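Interferon gamma receptor 1 (Gallus gallus, PDB 4EQ2) probably binds interferon gamma through its extracellular part, a pair of fibronectin type III domains, and passes the cytokine signal across the membrane. Local coordinates at residues V27-Y32 with A64-L69; A121-D126 with I179-E184; L148-I153 with N173-S178; F154-N159 with S186-S191. All coordinates share one frame; numbering follows the deposited sequence.

Contact 1 (V27-Y32 with A64-L69)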
loop_
_atom_site.group_PDB
_atom_site.type_symbol
_atom_site.label_atom_id
_atom_site.label_comp_id
_atom_site.label_asym_id
_atom_site.label_seq_id
_atom_site.Cartn_x
_atom_site.Cartn_y
_atom_site.Cartn_z
ATOM N N VAL A 27 -7.776 5.112 1.527
ATOM C CA VAL A 27 -8.627 6.011 2.290
ATOM C C VAL A 27 -8.895 7.305 1.534
ATOM O O VAL A 27 -7.990 7.896 0.931
ATOM C CB VAL A 27 -8.012 6.314 3.679
ATOM C CG1 VAL A 27 -8.960 7.152 4.511
ATOM C CG2 VAL A 27 -7.694 5.019 4.402
ATOM N N LEU A 28 -10.153 7.728 1.556
ATOM C CA LEU A 28 -10.575 8.949 0.884
ATOM C C LEU A 28 -10.697 10.052 1.919
ATOM O O LEU A 28 -11.283 9.848 2.983
ATOM C CB LEU A 28 -11.924 8.733 0.194
ATOM C CG LEU A 28 -12.702 9.967 -0.269
ATOM C CD1 LEU A 28 -11.961 10.697 -1.382
ATOM C CD2 LEU A 28 -14.090 9.568 -0.737
ATOM N N TYR A 29 -10.138 11.215 1.610
ATOM C CA TYR A 29 -10.192 12.350 2.519
ATOM C C TYR A 29 -10.814 13.563 1.844
ATOM O O TYR A 29 -10.839 13.657 0.618
ATOM C CB TYR A 29 -8.789 12.720 3.021
ATOM C CG TYR A 29 -8.057 11.604 3.728
ATOM C CD1 TYR A 29 -8.306 11.320 5.063
ATOM C CD2 TYR A 29 -7.110 10.839 3.060
ATOM C CE1 TYR A 29 -7.631 10.297 5.715
ATOM C CE2 TYR A 29 -6.429 9.816 3.698
ATOM C CZ TYR A 29 -6.694 9.547 5.028
ATOM O OH TYR A 29 -6.020 8.529 5.672
ATOM N N TRP A 30 -11.312 14.488 2.653
ATOM C CA TRP A 30 -11.791 15.770 2.156
ATOM C C TRP A 30 -11.847 16.759 3.307
ATOM O O TRP A 30 -11.634 16.393 4.465
ATOM C CB TRP A 30 -13.172 15.631 1.518
ATOM C CG TRP A 30 -14.209 15.108 2.453
ATOM C CD1 TRP A 30 -15.106 15.840 3.173
ATOM C CD2 TRP A 30 -14.463 13.732 2.773
ATOM N NE1 TRP A 30 -15.904 15.007 3.920
ATOM C CE2 TRP A 30 -15.531 13.711 3.692
ATOM C CE3 TRP A 30 -13.894 12.522 2.367
ATOM C CZ2 TRP A 30 -16.039 12.520 4.217
ATOM C CZ3 TRP A 30 -14.403 11.339 2.893
ATOM C CH2 TRP A 30 -15.462 11.350 3.809
ATOM N N GLN A 31 -12.133 18.014 2.989
ATOM C CA GLN A 31 -12.249 19.037 4.010
ATOM C C GLN A 31 -13.602 19.716 3.912
ATOM O O GLN A 31 -14.245 19.686 2.862
ATOM C CB GLN A 31 -11.123 20.059 3.874
ATOM C CG GLN A 31 -9.750 19.492 4.181
ATOM C CD GLN A 31 -8.642 20.480 3.897
ATOM O OE1 GLN A 31 -8.750 21.303 2.988
ATOM N NE2 GLN A 31 -7.564 20.403 4.672
ATOM N N TYR A 32 -14.032 20.319 5.014
ATOM C CA TYR A 32 -15.324 20.983 5.058
ATOM C C TYR A 32 -15.316 22.181 6.006
ATOM O O TYR A 32 -14.682 22.139 7.063
ATOM C CB TYR A 32 -16.412 19.992 5.462
ATOM C CG TYR A 32 -17.789 20.437 5.046
ATOM C CD1 TYR A 32 -18.189 20.359 3.720
ATOM C CD2 TYR A 32 -18.686 20.945 5.973
ATOM C CE1 TYR A 32 -19.443 20.771 3.329
ATOM C CE2 TYR A 32 -19.948 21.355 5.591
ATOM C CZ TYR A 32 -20.320 21.266 4.268
ATOM O OH TYR A 32 -21.572 21.675 3.881
ATOM N N ALA A 64 -17.254 12.167 10.205
ATOM C CA ALA A 64 -15.842 12.196 9.837
ATOM C C ALA A 64 -15.616 12.749 8.429
ATOM O O ALA A 64 -16.491 12.660 7.557
ATOM C CB ALA A 64 -15.248 10.805 9.950
ATOM N N THR A 65 -14.435 13.317 8.209
ATOM C CA THR A 65 -14.068 13.805 6.888
ATOM C C THR A 65 -13.094 12.846 6.198
ATOM O O THR A 65 -12.144 13.271 5.533
ATOM C CB THR A 65 -13.460 15.206 6.957
ATOM O OG1 THR A 65 -12.279 15.175 7.765
ATOM C CG2 THR A 65 -14.459 16.182 7.552
ATOM N N SER A 66 -13.340 11.551 6.374
ATOM C CA SER A 66 -12.544 10.513 5.734
ATOM C C SER A 66 -13.356 9.229 5.648
ATOM O O SER A 66 -14.269 9.010 6.442
ATOM C CB SER A 66 -11.257 10.257 6.515
ATOM O OG SER A 66 -11.537 9.657 7.769
ATOM N N CYS A 67 -13.018 8.380 4.686
ATOM C CA CYS A 67 -13.737 7.131 4.505
ATOM C C CYS A 67 -12.777 6.043 4.075
ATOM O O CYS A 67 -11.979 6.241 3.166
ATOM C CB CYS A 67 -14.833 7.300 3.455
ATOM S SG CYS A 67 -15.668 5.764 2.999
ATOM N N ASP A 68 -12.859 4.892 4.731
ATOM C CA ASP A 68 -12.026 3.748 4.379
ATOM C C ASP A 68 -12.660 3.024 3.195
ATOM O O ASP A 68 -13.806 2.578 3.275
ATOM C CB ASP A 68 -11.884 2.806 5.578
ATOM C CG ASP A 68 -10.758 1.801 5.410
ATOM O OD1 ASP A 68 -10.096 1.809 4.348
ATOM O OD2 ASP A 68 -10.537 0.999 6.342
ATOM N N LEU A 69 -11.918 2.920 2.095
ATOM C CA LEU A 69 -12.450 2.348 0.859
ATOM C C LEU A 69 -11.904 0.952 0.578
ATOM O O LEU A 69 -12.314 0.301 -0.377
ATOM C CB LEU A 69 -12.149 3.271 -0.320
ATOM C CG LEU A 69 -12.739 4.678 -0.239
ATOM C CD1 LEU A 69 -12.163 5.574 -1.331
ATOM C CD2 LEU A 69 -14.249 4.619 -0.331
#
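A chi1 of 59° sets W30 CG between the backbone N and the carbonyl carbon, laying the indole across the backbone of T65 and S66. One ring face receives T65 CA and S66 N, the latter 3.3 Å from W30 CH2. T65 CB stands over the five-membered ring, 4.1 Å from its centroid, in a CH-pi contact. V27, its CG1 anti to the backbone N (chi1 -175°), rests that methyl 3.4 Å from C67 O. Between the strands the pairing is antiparallel. L28 and C67 form a hydrogen-bonded pair: L28 N gives a nearly straight bond to C67 O at 2.9 Å, and C67 N returns one to L28 O at 2.8 Å. W30 N reaches T65 O at 3.2 Å. On the face that carries V27 and Y29, Y29 CD1 touches S66 CB at 3.5 Å. On the other, L69 CD1 packs against L28 CB at 3.5 Å. Strand 25-31 is the middle of a three-stranded sheet, between 17-22 and 66-68. L28 and W30 lean on V43 and I84 of the facing sheet, F41 meets the indole edge-to-face, and C67 is tied to C59 by a disulfide.

Contact 2 (A121-D126 with I179-E184)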
loop_
_atom_site.group_PDB
_atom_site.type_symbol
_atom_site.label_atom_id
_atom_site.label_comp_id
_atom_site.label_asym_id
_atom_site.label_seq_id
_atom_site.Cartn_x
_atom_site.Cartn_y
_atom_site.Cartn_z
ATOM N N ALA A 121 29.162 -17.656 7.959
ATOM C CA ALA A 121 29.517 -16.715 6.899
ATOM C C ALA A 121 28.351 -16.357 5.969
ATOM O O ALA A 121 28.462 -15.442 5.155
ATOM C CB ALA A 121 30.701 -17.244 6.093
ATOM N N GLU A 122 27.236 -17.069 6.089
ATOM C CA GLU A 122 26.074 -16.778 5.257
ATOM C C GLU A 122 25.101 -15.817 5.946
ATOM O O GLU A 122 24.633 -16.071 7.057
ATOM C CB GLU A 122 25.359 -18.069 4.827
ATOM C CG GLU A 122 24.607 -18.783 5.941
ATOM C CD GLU A 122 23.844 -20.007 5.452
ATOM O OE1 GLU A 122 24.288 -21.144 5.730
ATOM O OE2 GLU A 122 22.796 -19.833 4.789
ATOM N N ILE A 123 24.817 -14.705 5.276
ATOM C CA ILE A 123 23.829 -13.739 5.740
ATOM C C ILE A 123 22.414 -14.223 5.421
ATOM O O ILE A 123 22.158 -14.752 4.341
ATOM C CB ILE A 123 24.036 -12.374 5.059
ATOM C CG1 ILE A 123 25.463 -11.870 5.279
ATOM C CG2 ILE A 123 23.031 -11.363 5.572
ATOM C CD1 ILE A 123 25.774 -11.555 6.706
ATOM N N ILE A 124 21.499 -14.033 6.363
ATOM C CA ILE A 124 20.113 -14.444 6.184
ATOM C C ILE A 124 19.179 -13.237 6.177
ATOM O O ILE A 124 19.217 -12.401 7.082
ATOM C CB ILE A 124 19.673 -15.403 7.304
ATOM C CG1 ILE A 124 20.614 -16.604 7.380
ATOM C CG2 ILE A 124 18.243 -15.865 7.081
ATOM C CD1 ILE A 124 20.241 -17.603 8.466
ATOM N N VAL A 125 18.326 -13.160 5.161
ATOM C CA VAL A 125 17.427 -12.022 4.999
ATOM C C VAL A 125 15.962 -12.441 5.039
ATOM O O VAL A 125 15.488 -13.162 4.159
ATOM C CB VAL A 125 17.681 -11.290 3.665
ATOM C CG1 VAL A 125 16.820 -10.041 3.575
ATOM C CG2 VAL A 125 19.152 -10.944 3.519
ATOM N N ASP A 126 15.254 -11.987 6.067
ATOM C CA ASP A 126 13.812 -12.173 6.163
ATOM C C ASP A 126 13.138 -10.852 5.846
ATOM O O ASP A 126 13.455 -9.828 6.451
ATOM C CB ASP A 126 13.414 -12.625 7.565
ATOM C CG ASP A 126 13.611 -14.110 7.780
ATOM O OD1 ASP A 126 12.968 -14.911 7.058
ATOM O OD2 ASP A 126 14.398 -14.469 8.687
ATOM N N ILE A 179 22.401 -15.691 1.897
ATOM C CA ILE A 179 23.434 -15.182 1.007
ATOM C C ILE A 179 24.834 -15.437 1.541
ATOM O O ILE A 179 25.219 -14.895 2.574
ATOM C CB ILE A 179 23.275 -13.677 0.790
ATOM C CG1 ILE A 179 21.885 -13.368 0.235
ATOM C CG2 ILE A 179 24.369 -13.157 -0.130
ATOM C CD1 ILE A 179 21.605 -11.888 0.107
ATOM N N PRO A 180 25.608 -16.256 0.822
ATOM C CA PRO A 180 27.003 -16.514 1.186
ATOM C C PRO A 180 27.831 -15.257 0.972
ATOM O O PRO A 180 27.821 -14.696 -0.121
ATOM C CB PRO A 180 27.422 -17.592 0.190
ATOM C CG PRO A 180 26.553 -17.341 -1.003
ATOM C CD PRO A 180 25.231 -16.916 -0.440
ATOM N N VAL A 181 28.527 -14.808 2.009
ATOM C CA VAL A 181 29.358 -13.614 1.904
ATOM C C VAL A 181 30.625 -13.893 1.112
ATOM O O VAL A 181 31.267 -14.925 1.316
ATOM C CB VAL A 181 29.745 -13.079 3.295
ATOM C CG1 VAL A 181 31.158 -12.510 3.276
ATOM C CG2 VAL A 181 28.751 -12.024 3.741
ATOM N N PRO A 182 30.987 -12.976 0.200
ATOM C CA PRO A 182 32.245 -13.087 -0.544
ATOM C C PRO A 182 33.400 -13.427 0.389
ATOM O O PRO A 182 33.773 -14.598 0.496
ATOM C CB PRO A 182 32.420 -11.687 -1.128
ATOM C CG PRO A 182 31.019 -11.210 -1.339
ATOM C CD PRO A 182 30.216 -11.783 -0.193
ATOM N N SER A 183 33.951 -12.426 1.067
ATOM C CA SER A 183 35.019 -12.681 2.025
ATOM C C SER A 183 35.557 -11.416 2.684
ATOM O O SER A 183 36.057 -10.528 1.990
ATOM C CB SER A 183 36.172 -13.445 1.356
ATOM O OG SER A 183 37.238 -13.685 2.261
ATOM N N GLU A 184 35.448 -11.306 4.009
ATOM C CA GLU A 184 34.645 -12.165 4.888
ATOM C C GLU A 184 34.955 -11.766 6.322
ATOM O O GLU A 184 34.643 -12.487 7.269
ATOM C CB GLU A 184 34.877 -13.669 4.683
ATOM C CG GLU A 184 36.154 -14.243 5.265
ATOM C CD GLU A 184 36.126 -15.767 5.292
ATOM O OE1 GLU A 184 35.090 -16.342 4.889
ATOM O OE2 GLU A 184 37.129 -16.387 5.717
#
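I123 and I179 form an antiparallel hydrogen-bonded pair, and backbone bonds are the main polar links between 121-126 and 179-184. I179 N donates to I123 O at 2.6 Å. I123 N answers to I179 O at 2.7 Å, the second bond more bent than the first. Past the non-hydrogen-bonded pair E122 and P180, V181 N reaches A121 O at 3.2 Å, which carries the pairing beyond the end of strand 175-180; V181 CB sits 3.3 Å from the same A121 O. A weaker CA-H...O contact sets E122 CA 3.4 Å from I179 O. The apolar contacts gather on the face bearing I123 and I179. I123 places CG1 beside its own backbone N (chi1 -56°), where it meets V181 CG2 at 3.6 Å; the two side chains cross obliquely. Farther along, V125 CG2 faces I179 CD1 at 4.3 Å. I123 continues inward onto I211 and V213 of the opposite sheet, while V181 lies against Y188. Strand 122-128, flanked by 113-119 and 175-180, is the centre of a three-stranded sheet, the smaller half of a fibronectin type III sandwich.

Contact 3 (L148-I153 with N173-S178)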
loop_
_atom_site.group_PDB
_atom_site.type_symbol
_atom_site.label_atom_id
_atom_site.label_comp_id
_atom_site.label_asym_id
_atom_site.label_seq_id
_atom_site.Cartn_x
_atom_site.Cartn_y
_atom_site.Cartn_z
ATOM N N LEU A 148 3.779 -11.408 -6.093
ATOM C CA LEU A 148 4.653 -10.650 -5.206
ATOM C C LEU A 148 6.084 -11.176 -5.260
ATOM O O LEU A 148 6.315 -12.382 -5.316
ATOM C CB LEU A 148 4.131 -10.683 -3.769
ATOM C CG LEU A 148 4.996 -9.974 -2.721
ATOM C CD1 LEU A 148 5.084 -8.474 -2.984
ATOM C CD2 LEU A 148 4.481 -10.250 -1.311
ATOM N N SER A 149 7.039 -10.255 -5.263
ATOM C CA SER A 149 8.448 -10.601 -5.165
ATOM C C SER A 149 9.173 -9.436 -4.525
ATOM O O SER A 149 8.660 -8.321 -4.494
ATOM C CB SER A 149 9.051 -10.884 -6.541
ATOM O OG SER A 149 9.220 -9.686 -7.287
ATOM N N TYR A 150 10.370 -9.695 -4.016
ATOM C CA TYR A 150 11.170 -8.651 -3.395
ATOM C C TYR A 150 12.537 -8.596 -4.043
ATOM O O TYR A 150 13.128 -9.629 -4.354
ATOM C CB TYR A 150 11.307 -8.883 -1.885
ATOM C CG TYR A 150 10.029 -8.671 -1.105
ATOM C CD1 TYR A 150 9.182 -9.733 -0.820
ATOM C CD2 TYR A 150 9.669 -7.406 -0.654
ATOM C CE1 TYR A 150 8.009 -9.545 -0.106
ATOM C CE2 TYR A 150 8.493 -7.206 0.061
ATOM C CZ TYR A 150 7.668 -8.279 0.331
ATOM O OH TYR A 150 6.500 -8.092 1.043
ATOM N N SER A 151 13.026 -7.382 -4.260
ATOM C CA SER A 151 14.374 -7.182 -4.761
ATOM C C SER A 151 15.275 -6.785 -3.600
ATOM O O SER A 151 14.924 -5.923 -2.793
ATOM C CB SER A 151 14.395 -6.101 -5.839
ATOM O OG SER A 151 13.973 -4.859 -5.308
ATOM N N VAL A 152 16.435 -7.422 -3.523
ATOM C CA VAL A 152 17.360 -7.223 -2.419
ATOM C C VAL A 152 18.683 -6.663 -2.909
ATOM O O VAL A 152 19.304 -7.220 -3.812
ATOM C CB VAL A 152 17.630 -8.545 -1.705
ATOM C CG1 VAL A 152 18.754 -8.387 -0.707
ATOM C CG2 VAL A 152 16.366 -9.038 -1.028
ATOM N N ILE A 153 19.111 -5.559 -2.307
ATOM C CA ILE A 153 20.377 -4.936 -2.674
ATOM C C ILE A 153 21.441 -5.175 -1.610
ATOM O O ILE A 153 21.305 -4.728 -0.473
ATOM C CB ILE A 153 20.217 -3.428 -2.912
ATOM C CG1 ILE A 153 19.344 -3.176 -4.139
ATOM C CG2 ILE A 153 21.570 -2.775 -3.101
ATOM C CD1 ILE A 153 19.107 -1.713 -4.407
ATOM N N ASN A 173 3.547 -14.927 2.071
ATOM C CA ASN A 173 4.191 -13.687 1.639
ATOM C C ASN A 173 5.432 -13.311 2.455
ATOM O O ASN A 173 5.916 -12.181 2.377
ATOM C CB ASN A 173 3.189 -12.528 1.646
ATOM C CG ASN A 173 1.932 -12.839 0.858
ATOM O OD1 ASN A 173 1.936 -13.703 -0.022
ATOM N ND2 ASN A 173 0.844 -12.133 1.169
ATOM N N GLU A 174 5.946 -14.253 3.237
ATOM C CA GLU A 174 7.134 -13.992 4.041
ATOM C C GLU A 174 8.376 -14.611 3.407
ATOM O O GLU A 174 8.642 -15.805 3.557
ATOM C CB GLU A 174 6.931 -14.476 5.478
ATOM C CG GLU A 174 5.908 -13.640 6.240
ATOM C CD GLU A 174 5.358 -14.342 7.469
ATOM O OE1 GLU A 174 4.691 -15.388 7.308
ATOM O OE2 GLU A 174 5.581 -13.843 8.596
ATOM N N CYS A 175 9.130 -13.777 2.697
ATOM C CA CYS A 175 10.285 -14.222 1.925
ATOM C C CYS A 175 11.558 -14.344 2.750
ATOM O O CYS A 175 11.793 -13.577 3.682
ATOM C CB CYS A 175 10.533 -13.276 0.745
ATOM S SG CYS A 175 9.259 -13.316 -0.533
ATOM N N ASN A 176 12.388 -15.305 2.373
ATOM C CA ASN A 176 13.644 -15.561 3.057
ATOM C C ASN A 176 14.749 -15.818 2.037
ATOM O O ASN A 176 14.475 -16.253 0.922
ATOM C CB ASN A 176 13.490 -16.756 3.998
ATOM C CG ASN A 176 14.758 -17.067 4.754
ATOM O OD1 ASN A 176 15.742 -17.528 4.173
ATOM N ND2 ASN A 176 14.743 -16.829 6.064
ATOM N N LEU A 177 15.993 -15.557 2.418
ATOM C CA LEU A 177 17.103 -15.674 1.482
ATOM C C LEU A 177 18.430 -15.817 2.233
ATOM O O LEU A 177 18.746 -15.005 3.101
ATOM C CB LEU A 177 17.132 -14.435 0.588
ATOM C CG LEU A 177 18.028 -14.423 -0.644
ATOM C CD1 LEU A 177 17.480 -15.360 -1.714
ATOM C CD2 LEU A 177 18.137 -13.002 -1.175
ATOM N N SER A 178 19.199 -16.851 1.904
ATOM C CA SER A 178 20.510 -17.071 2.514
ATOM C C SER A 178 21.622 -16.705 1.543
ATOM O O SER A 178 21.782 -17.333 0.500
ATOM C CB SER A 178 20.673 -18.527 2.949
ATOM O OG SER A 178 19.723 -18.874 3.938
HETATM O O HOH W 1 4.481 -9.470 2.321
#
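The interior of the second fibronectin type III domain, where its two sheets face each other, is bridged here by side chains, L148, Y150 and V152 pointing across at N173, C175 and L177. At its centre C175 SG lies at the edge of the Y150 ring, near the ring plane. It is 3.6 Å from Y150 CD1 and 4.9 Å from the ring centroid, a sulfur-aromatic contact. With chi1 at -68°, C175 carries its sulfur anti to the carbonyl carbon, beside the backbone N, and in this position SG meets the tyrosine carbons CD1 and CE1. The phenol end is joined to the same segment through water: Y150 OH lies 2.8 Å from a water, which sits in the plane of the ring and donates to N173 O at 3.1 Å. Y150 OH is also hydrogen-bonded to H129, so the hydroxyl of this buried tyrosine has two polar partners. Carbon contacts flank the tyrosine along the strand. L148 CD2 meets N173 CB at 3.9 Å, the two side chains crossing at about a right angle, and V152 CG2 makes an apolar contact with L177 CD2 at 4.3 Å. Strand 148-156 runs between 162-168 and 186-196 in the four-stranded sheet; strand 175-180 borders 122-128 in the three-stranded one. C175 is disulfide-bonded to C170 and its side chain packs on V167 of strand 162-168, while P112 and F132 pack on Y150.

Contact 4 (F154-N159 with S186-S191)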
loop_
_atom_site.group_PDB
_atom_site.type_symbol
_atom_site.label_atom_id
_atom_site.label_comp_id
_atom_site.label_asym_id
_atom_site.label_seq_id
_atom_site.Cartn_x
_atom_site.Cartn_y
_atom_site.Cartn_z
ATOM N N PHE A 154 22.500 -5.877 -1.999
ATOM C CA PHE A 154 23.562 -6.276 -1.082
ATOM C C PHE A 154 24.762 -5.352 -1.217
ATOM O O PHE A 154 25.347 -5.241 -2.290
ATOM C CB PHE A 154 23.985 -7.707 -1.391
ATOM C CG PHE A 154 24.477 -8.461 -0.201
ATOM C CD1 PHE A 154 25.831 -8.694 -0.021
ATOM C CD2 PHE A 154 23.583 -8.938 0.741
ATOM C CE1 PHE A 154 26.288 -9.395 1.085
ATOM C CE2 PHE A 154 24.030 -9.641 1.851
ATOM C CZ PHE A 154 25.386 -9.868 2.025
ATOM N N ARG A 155 25.142 -4.705 -0.123
ATOM C CA ARG A 155 26.141 -3.653 -0.188
ATOM C C ARG A 155 27.259 -3.881 0.811
ATOM O O ARG A 155 27.024 -3.998 2.012
ATOM C CB ARG A 155 25.487 -2.299 0.083
ATOM C CG ARG A 155 25.865 -1.205 -0.895
ATOM C CD ARG A 155 24.849 -0.067 -0.851
ATOM N NE ARG A 155 25.162 0.991 -1.809
ATOM C CZ ARG A 155 24.832 0.963 -3.099
ATOM N NH1 ARG A 155 24.179 -0.076 -3.602
ATOM N NH2 ARG A 155 25.163 1.974 -3.889
ATOM N N ASN A 156 28.482 -3.941 0.306
ATOM C CA ASN A 156 29.654 -4.055 1.160
ATOM C C ASN A 156 30.229 -2.670 1.445
ATOM O O ASN A 156 30.859 -2.060 0.587
ATOM C CB ASN A 156 30.693 -4.955 0.494
ATOM C CG ASN A 156 31.950 -5.104 1.311
ATOM O OD1 ASN A 156 31.909 -5.357 2.515
ATOM N ND2 ASN A 156 33.083 -4.967 0.653
ATOM N N SER A 157 30.002 -2.178 2.657
ATOM C CA SER A 157 30.342 -0.802 3.017
ATOM C C SER A 157 31.805 -0.397 2.794
ATOM O O SER A 157 32.079 0.764 2.501
ATOM C CB SER A 157 29.918 -0.516 4.459
ATOM O OG SER A 157 29.770 -1.720 5.189
ATOM N N GLU A 158 32.734 -1.344 2.929
ATOM C CA GLU A 158 34.165 -1.050 2.757
ATOM C C GLU A 158 34.721 -1.317 1.349
ATOM O O GLU A 158 35.067 -0.381 0.633
ATOM C CB GLU A 158 35.029 -1.734 3.831
ATOM C CG GLU A 158 34.618 -3.148 4.183
ATOM C CD GLU A 158 33.494 -3.186 5.197
ATOM O OE1 GLU A 158 32.317 -3.281 4.790
ATOM O OE2 GLU A 158 33.795 -3.117 6.406
ATOM N N ASN A 159 34.818 -2.584 0.958
ATOM C CA ASN A 159 35.345 -2.925 -0.365
ATOM C C ASN A 159 34.453 -2.370 -1.484
ATOM O O ASN A 159 34.858 -2.317 -2.646
ATOM C CB ASN A 159 35.548 -4.440 -0.524
ATOM C CG ASN A 159 35.887 -5.137 0.786
ATOM O OD1 ASN A 159 36.348 -4.514 1.745
ATOM N ND2 ASN A 159 35.649 -6.444 0.831
ATOM N N SER A 186 34.173 -8.311 7.187
ATOM C CA SER A 186 33.695 -6.965 6.914
ATOM C C SER A 186 32.208 -6.819 7.200
ATOM O O SER A 186 31.538 -7.782 7.575
ATOM C CB SER A 186 34.003 -6.585 5.469
ATOM O OG SER A 186 33.992 -7.735 4.644
ATOM N N THR A 187 31.700 -5.602 7.032
ATOM C CA THR A 187 30.298 -5.309 7.300
ATOM C C THR A 187 29.503 -5.207 6.004
ATOM O O THR A 187 29.897 -4.502 5.077
ATOM C CB THR A 187 30.135 -3.992 8.076
ATOM O OG1 THR A 187 30.884 -4.053 9.295
ATOM C CG2 THR A 187 28.672 -3.743 8.396
ATOM N N TYR A 188 28.384 -5.918 5.942
ATOM C CA TYR A 188 27.514 -5.849 4.778
ATOM C C TYR A 188 26.178 -5.254 5.179
ATOM O O TYR A 188 25.659 -5.550 6.252
ATOM C CB TYR A 188 27.319 -7.234 4.158
ATOM C CG TYR A 188 28.605 -7.878 3.697
ATOM C CD1 TYR A 188 29.454 -8.503 4.601
ATOM C CD2 TYR A 188 28.973 -7.863 2.359
ATOM C CE1 TYR A 188 30.636 -9.093 4.186
ATOM C CE2 TYR A 188 30.153 -8.450 1.934
ATOM C CZ TYR A 188 30.979 -9.064 2.852
ATOM O OH TYR A 188 32.156 -9.651 2.440
ATOM N N CYS A 189 25.634 -4.402 4.317
ATOM C CA CYS A 189 24.345 -3.772 4.566
ATOM C C CYS A 189 23.384 -4.127 3.448
ATOM O O CYS A 189 23.776 -4.219 2.288
ATOM C CB CYS A 189 24.499 -2.258 4.653
ATOM S SG CYS A 189 25.781 -1.715 5.794
ATOM N N VAL A 190 22.119 -4.315 3.798
ATOM C CA VAL A 190 21.132 -4.748 2.825
ATOM C C VAL A 190 19.852 -3.924 2.898
ATOM O O VAL A 190 19.473 -3.443 3.966
ATOM C CB VAL A 190 20.793 -6.237 3.015
ATOM C CG1 VAL A 190 19.839 -6.420 4.180
ATOM C CG2 VAL A 190 20.188 -6.795 1.751
ATOM N N SER A 191 19.200 -3.756 1.749
ATOM C CA SER A 191 17.907 -3.084 1.678
ATOM C C SER A 191 16.999 -3.860 0.743
ATOM O O SER A 191 17.455 -4.757 0.043
ATOM C CB SER A 191 18.059 -1.645 1.193
ATOM O OG SER A 191 18.615 -1.602 -0.106
#
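F154 lies near the C-terminal end of strand 148-156, paired antiparallel with strand 186-196 in the four-stranded sheet of the second fibronectin type III domain. Its ring, buried, comes against Y188 with the planes 32° apart, CE1 of F154 lying 3.3 Å from CD2 of Y188; CD2 of F154 approaches V190 CG2 at 4.1 Å. R155 turns to the other face and pairs with C189 by two backbone bonds. R155 N donates to C189 O at 2.8 Å, and C189 N gives an almost straight bond to R155 O at 2.7 Å. C189, disulfide-bonded to C210, ties strand 186-196 to the neighbouring strand 201-213. The end of the R155 side chain leads away from the partner strand. N156 returns to the face of F154 and Y188; CG anti to the backbone N (chi1 179°) brings the side chain over the Y188 ring, with N156 CB 3.8 Å from Y188 CE2. At S157 the strand gives way to a loop, and S157 N makes a weak bond to T187 O, close to which S157 OG also lies, at 2.8 Å. Poorly ordered E158 bends at chi2, with CD lying 3.4 Å from S186 CB; its carboxylate is modelled near T187 N, with weak, doubtful bonds of 3.3 Å from T187 N to E158 OE1 and E158 OE2.

Contact 1 belongs to the first domain, its centre 34 Å or more from the centres of the others, which share the second. Contacts 1, 2 and 4 are partly buried. Contacts 1 and 2 both pair the middle strand of a three-stranded sheet with an edge strand, but contact 1 adds an indole lying over backbone, whereas contact 2 adds aliphatic packing. Contact 3 is the buried one: it spans the two sheets by side chains and a water rather than by strand pairing. It shares strand 175-180 with contact 2 and strand 148-156 with contact 4. Contact 4 runs from aromatic packing into a polar loop whose last residues are poorly ordered. F154 touches I123 and I179, joining contacts 2 and 4 through the core.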